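Local coordinates for protein pectinesterase 1 (Solanum lycopersicum, PDB 1XG2) that removes methyl esters from cell-wall pectin, releasing methanol, as the C-terminal pectinesterase part of a longer precursor, and may prepare fruit cell walls for softening during ripening, at residues A[16-21]-A[33-38]; A[20-25]-A[46-51]. All coordinates share one frame; numbering follows the deposited sequence.

Contact 1: A[16-21]-A[33-38]; sequences QTLAEA and YVIYVK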
loop_
_atom_site.group_PDB
_atom_site.type_symbol
_atom_site.label_atom_id
_atom_site.label_comp_id
_atom_site.label_asym_id
_atom_site.label_seq_id
_atom_site.Cartn_x
_atom_site.Cartn_y
_atom_site.Cartn_z
ATOM N N GLN A 16 8.720 28.586 2.443
ATOM C CA GLN A 16 7.481 28.808 3.162
ATOM C C GLN A 16 6.529 27.600 3.098
ATOM O O GLN A 16 5.645 27.450 3.960
ATOM C CB GLN A 16 6.785 30.033 2.579
ATOM C CG GLN A 16 5.594 30.520 3.394
ATOM C CD GLN A 16 5.634 32.022 3.667
ATOM O OE1 GLN A 16 5.817 32.829 2.739
ATOM N NE2 GLN A 16 5.467 32.399 4.936
ATOM N N THR A 17 6.685 26.772 2.068
ATOM C CA THR A 17 5.841 25.586 1.891
ATOM C C THR A 17 6.664 24.318 1.685
ATOM O O THR A 17 7.792 24.356 1.187
ATOM C CB THR A 17 4.885 25.747 0.682
ATOM O OG1 THR A 17 5.627 25.666 -0.537
ATOM C CG2 THR A 17 4.225 27.112 0.660
ATOM N N LEU A 18 6.063 23.189 2.047
ATOM C CA LEU A 18 6.699 21.892 1.898
ATOM C C LEU A 18 6.896 21.532 0.433
ATOM O O LEU A 18 7.931 21.005 0.072
ATOM C CB LEU A 18 5.877 20.816 2.616
ATOM C CG LEU A 18 6.419 19.385 2.561
ATOM C CD1 LEU A 18 7.881 19.322 2.993
ATOM C CD2 LEU A 18 5.553 18.476 3.425
ATOM N N ALA A 19 5.920 21.846 -0.414
ATOM C CA ALA A 19 6.017 21.509 -1.836
ATOM C C ALA A 19 7.274 22.104 -2.482
ATOM O O ALA A 19 7.933 21.447 -3.284
ATOM C CB ALA A 19 4.759 21.948 -2.585
ATOM N N GLU A 20 7.605 23.338 -2.125
ATOM C CA GLU A 20 8.779 24.009 -2.682
ATOM C C GLU A 20 10.076 23.300 -2.286
ATOM O O GLU A 20 10.975 23.127 -3.106
ATOM C CB GLU A 20 8.866 25.448 -2.183
ATOM C CG GLU A 20 7.819 26.417 -2.699
ATOM C CD GLU A 20 7.862 27.724 -1.911
ATOM O OE1 GLU A 20 8.716 28.573 -2.248
ATOM O OE2 GLU A 20 7.084 27.887 -0.935
ATOM N N ALA A 21 10.168 22.901 -1.021
ATOM C CA ALA A 21 11.345 22.194 -0.527
ATOM C C ALA A 21 11.533 20.840 -1.210
ATOM O O ALA A 21 12.654 20.462 -1.563
ATOM C CB ALA A 21 11.271 22.028 0.990
ATOM N N TYR A 33 18.518 12.854 2.422
ATOM C CA TYR A 33 18.378 14.300 2.360
ATOM C C TYR A 33 17.198 14.689 3.256
ATOM O O TYR A 33 16.127 14.138 3.111
ATOM C CB TYR A 33 18.089 14.718 0.923
ATOM C CG TYR A 33 17.993 16.216 0.710
ATOM C CD1 TYR A 33 19.110 16.968 0.340
ATOM C CD2 TYR A 33 16.779 16.873 0.837
ATOM C CE1 TYR A 33 19.014 18.343 0.135
ATOM C CE2 TYR A 33 16.671 18.231 0.638
ATOM C CZ TYR A 33 17.788 18.967 0.277
ATOM O OH TYR A 33 17.645 20.329 0.067
ATOM N N VAL A 34 17.403 15.651 4.155
ATOM C CA VAL A 34 16.445 15.951 5.211
ATOM C C VAL A 34 15.795 17.321 5.041
ATOM O O VAL A 34 16.493 18.352 4.989
ATOM C CB VAL A 34 17.121 15.894 6.590
ATOM C CG1 VAL A 34 16.083 16.114 7.718
ATOM C CG2 VAL A 34 17.834 14.577 6.791
ATOM N N ILE A 35 14.466 17.327 4.947
ATOM C CA ILE A 35 13.645 18.547 4.999
ATOM C C ILE A 35 12.992 18.630 6.374
ATOM O O ILE A 35 12.239 17.738 6.740
ATOM C CB ILE A 35 12.545 18.499 3.912
ATOM C CG1 ILE A 35 13.165 18.435 2.514
ATOM C CG2 ILE A 35 11.623 19.712 4.017
ATOM C CD1 ILE A 35 12.168 18.146 1.398
ATOM N N TYR A 36 13.275 19.694 7.125
ATOM C CA TYR A 36 12.694 19.935 8.445
ATOM C C TYR A 36 11.569 20.950 8.291
ATOM O O TYR A 36 11.777 22.006 7.730
ATOM C CB TYR A 36 13.778 20.428 9.426
ATOM C CG TYR A 36 13.284 20.992 10.757
ATOM C CD1 TYR A 36 12.314 20.345 11.503
ATOM C CD2 TYR A 36 13.822 22.174 11.279
ATOM C CE1 TYR A 36 11.877 20.852 12.731
ATOM C CE2 TYR A 36 13.387 22.693 12.510
ATOM C CZ TYR A 36 12.407 22.025 13.222
ATOM O OH TYR A 36 11.961 22.521 14.437
ATOM N N VAL A 37 10.383 20.617 8.776
ATOM C CA VAL A 37 9.221 21.480 8.693
ATOM C C VAL A 37 8.892 21.975 10.092
ATOM O O VAL A 37 8.448 21.201 10.950
ATOM C CB VAL A 37 7.997 20.723 8.115
ATOM C CG1 VAL A 37 6.853 21.680 7.870
ATOM C CG2 VAL A 37 8.371 19.975 6.839
ATOM N N LYS A 38 9.124 23.263 10.331
ATOM C CA LYS A 38 8.839 23.874 11.628
ATOM C C LYS A 38 7.356 23.870 11.952
ATOM O O LYS A 38 6.519 23.691 11.063
ATOM C CB LYS A 38 9.357 25.307 11.667
ATOM C CG LYS A 38 10.866 25.439 11.639
ATOM C CD LYS A 38 11.277 26.727 12.376
ATOM C CE LYS A 38 12.723 27.118 12.121
ATOM N NZ LYS A 38 13.095 28.393 12.831
HETATM O O HOH W 1 15.200 21.306 -0.676
#

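Contact 2: A[20-25]-A[46-51]; sequences EAVAAA and VEVASN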
loop_
_atom_site.group_PDB
_atom_site.type_symbol
_atom_site.label_atom_id
_atom_site.label_comp_id
_atom_site.label_asym_id
_atom_site.label_seq_id
_atom_site.Cartn_x
_atom_site.Cartn_y
_atom_site.Cartn_z
ATOM N N GLU A 20 7.605 23.338 -2.125
ATOM C CA GLU A 20 8.779 24.009 -2.682
ATOM C C GLU A 20 10.076 23.300 -2.286
ATOM O O GLU A 20 10.975 23.127 -3.106
ATOM C CB GLU A 20 8.866 25.448 -2.183
ATOM C CG GLU A 20 7.819 26.417 -2.699
ATOM C CD GLU A 20 7.862 27.724 -1.911
ATOM O OE1 GLU A 20 8.716 28.573 -2.248
ATOM O OE2 GLU A 20 7.084 27.887 -0.935
ATOM N N ALA A 21 10.168 22.901 -1.021
ATOM C CA ALA A 21 11.345 22.194 -0.527
ATOM C C ALA A 21 11.533 20.840 -1.210
ATOM O O ALA A 21 12.654 20.462 -1.563
ATOM C CB ALA A 21 11.271 22.028 0.990
ATOM N N VAL A 22 10.437 20.116 -1.415
ATOM C CA VAL A 22 10.516 18.834 -2.092
ATOM C C VAL A 22 10.999 19.012 -3.535
ATOM O O VAL A 22 11.882 18.286 -3.980
ATOM C CB VAL A 22 9.169 18.084 -2.055
ATOM C CG1 VAL A 22 9.220 16.850 -2.938
ATOM C CG2 VAL A 22 8.816 17.712 -0.612
ATOM N N ALA A 23 10.430 19.981 -4.252
ATOM C CA ALA A 23 10.856 20.275 -5.625
ATOM C C ALA A 23 12.351 20.622 -5.735
ATOM O O ALA A 23 13.018 20.205 -6.684
ATOM C CB ALA A 23 10.004 21.404 -6.220
ATOM N N ALA A 24 12.879 21.342 -4.754
ATOM C CA ALA A 24 14.283 21.755 -4.765
ATOM C C ALA A 24 15.214 20.665 -4.251
ATOM O O ALA A 24 16.428 20.798 -4.345
ATOM C CB ALA A 24 14.462 23.012 -3.922
ATOM N N ALA A 25 14.663 19.598 -3.681
ATOM C CA ALA A 25 15.493 18.498 -3.200
ATOM C C ALA A 25 16.147 17.816 -4.402
ATOM O O ALA A 25 15.581 17.812 -5.486
ATOM C CB ALA A 25 14.666 17.513 -2.409
ATOM N N VAL A 46 0.848 17.564 -1.127
ATOM C CA VAL A 46 2.238 17.356 -1.472
ATOM C C VAL A 46 2.459 15.981 -2.082
ATOM O O VAL A 46 1.864 14.992 -1.660
ATOM C CB VAL A 46 3.112 17.505 -0.219
ATOM C CG1 VAL A 46 4.587 17.235 -0.543
ATOM C CG2 VAL A 46 2.911 18.895 0.379
ATOM N N GLU A 47 3.335 15.931 -3.075
ATOM C CA GLU A 47 3.679 14.695 -3.746
ATOM C C GLU A 47 5.189 14.524 -3.735
ATOM O O GLU A 47 5.917 15.457 -4.063
ATOM C CB GLU A 47 3.145 14.720 -5.175
ATOM C CG GLU A 47 3.393 13.445 -5.952
ATOM C CD GLU A 47 2.491 13.284 -7.180
ATOM O OE1 GLU A 47 2.702 12.286 -7.915
ATOM O OE2 GLU A 47 1.565 14.124 -7.394
ATOM N N VAL A 48 5.654 13.336 -3.352
ATOM C CA VAL A 48 7.069 13.006 -3.388
ATOM C C VAL A 48 7.250 11.939 -4.460
ATOM O O VAL A 48 6.982 10.760 -4.225
ATOM C CB VAL A 48 7.576 12.497 -2.021
ATOM C CG1 VAL A 48 9.050 12.108 -2.102
ATOM C CG2 VAL A 48 7.378 13.560 -0.956
ATOM N N ALA A 49 7.691 12.363 -5.641
ATOM C CA ALA A 49 7.692 11.506 -6.822
ATOM C C ALA A 49 8.831 10.500 -6.789
ATOM O O ALA A 49 9.713 10.550 -5.920
ATOM C CB ALA A 49 7.787 12.364 -8.097
ATOM N N SER A 50 8.820 9.604 -7.776
ATOM C CA SER A 50 9.731 8.475 -7.811
ATOM C C SER A 50 11.179 8.912 -7.907
ATOM O O SER A 50 12.068 8.222 -7.412
ATOM C CB SER A 50 9.362 7.511 -8.953
ATOM O OG SER A 50 9.488 8.119 -10.220
ATOM N N ASN A 51 11.418 10.071 -8.509
ATOM C CA ASN A 51 12.785 10.595 -8.635
ATOM C C ASN A 51 13.322 11.209 -7.334
ATOM O O ASN A 51 14.530 11.392 -7.187
ATOM C CB ASN A 51 12.904 11.601 -9.796
ATOM C CG ASN A 51 11.881 12.727 -9.723
ATOM O OD1 ASN A 51 10.676 12.487 -9.832
ATOM N ND2 ASN A 51 12.346 13.953 -9.478
#

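Contact 1: A[16-21]-A[33-38]
One water joins the two segments: it donates to the carbonyl oxygen Ala21 O at 2.8 Å and lies 2.7 Å from the phenol oxygen Tyr33 OH. A tyrosine suits this place because its long, rigid ring carries a hydroxyl far enough from the strand to meet the water, with CG trans to the backbone N (chi1 -177°). The remaining contact is apolar. Ile35 points from the strand toward the helix and divides its work between two branches. Its CG2 methyl packs on Ala21 CB at 3.8 Å and also meets Leu18 CD1, while CD1, at the far end of the extended chain, rests against the Ala21 carbonyl group. Alanine suits the helix here, since its single methyl lets the Ile35 side chain come close. The helix 18-24 is the crossover of a beta-alpha-beta unit, strands 5-7 and 33-37 being parallel neighbours at the start of the beta-helix characteristic of pectinesterases. Leu18 CD1 also touches Val37 CG2 at 3.9 Å, the two side chains crossing at about a right angle. Cutting Ile35 back to an alanine would probably open a gap between strand and helix and leave Leu18 CD1 and Ala21 CB without their shared partner. A capping box fixes the helix start: Glu20 N bonds weakly to Thr17 OG1 at the N-cap, and Thr17 N weakly to Glu20 OE2. Thr17 OG1 also donates to the anti lone pair of Glu20 OE2 at 2.7 Å. Just past the cap, Leu18 N and Ala19 N both bond to the carboxylate of Glu44.

Contact 2: A[20-25]-A[46-51]
The helix segment 20-24 and the strand 46-48 run nearly in the same direction, their axes 20° apart and 8.9 Å from each other at closest approach, with Val22 and Val48 the nearest pair of residues at 6.9 Å between CA atoms. Val22 makes the contact for the helix, its two methyls spreading over the strand. CG1, trans to the backbone N (chi1 172°), lies 3.8 Å from the backbone oxygen Glu47 O and reaches on to Val48 CG2 at 4.3 Å. CG2, the other branch, turns to Val46 CG1, also at 4.3 Å. This is loose van der Waals packing, in which a short forked side chain serves well: one residue can touch strand positions on both sides of Glu47. The strand 46-48 is the outermost strand of one of the parallel sheets that form the beta-helix, backbone-bonded along one edge to strand 85-87, and the helix lies beside its other edge, covering the end of the coil. Alternation along the strand explains the residue types: Val46 and Val48 are buried, whereas Glu47 between them is exposed, its carboxylate leading away from the helix. Val22 continues inward to Leu55 and Ile57, which Val48 touches as well, so beta-branched and aliphatic residues line a common core. On the helix's outer side small Ala23 faces away from the strand. Near the helix's C-terminal end Lys52 NZ bonds to both Ala23 O and Ala25 O, and beyond the strand Ser50 OG bonds to Asp84 of the pectinesterase inhibitor chain.

In the fold
Contacts 1 and 2 use adjoining parts of the buried face of helix 18-24, and their centres are about 9 Å apart. Their helix segments overlap at Glu20 and Ala21, and the side chains merge into one layer: Ile35 CD1 of contact 1 comes within 3.8 Å of Val22 N, Leu18 CD2 meets Val46 CG2 at 4.1 Å, and the ring atom Tyr33 CE2 packs on Ala25 CB at 3.7 Å. Together they seat the helix over the N-terminal end of the beta-helix, against strands belonging to two of its sheets. Both lie away from the active site, where Asp153 is the predicted nucleophile and Asp132 the predicted proton donor. Of the two, contact 2 alone touches the inhibitor, through Ser50.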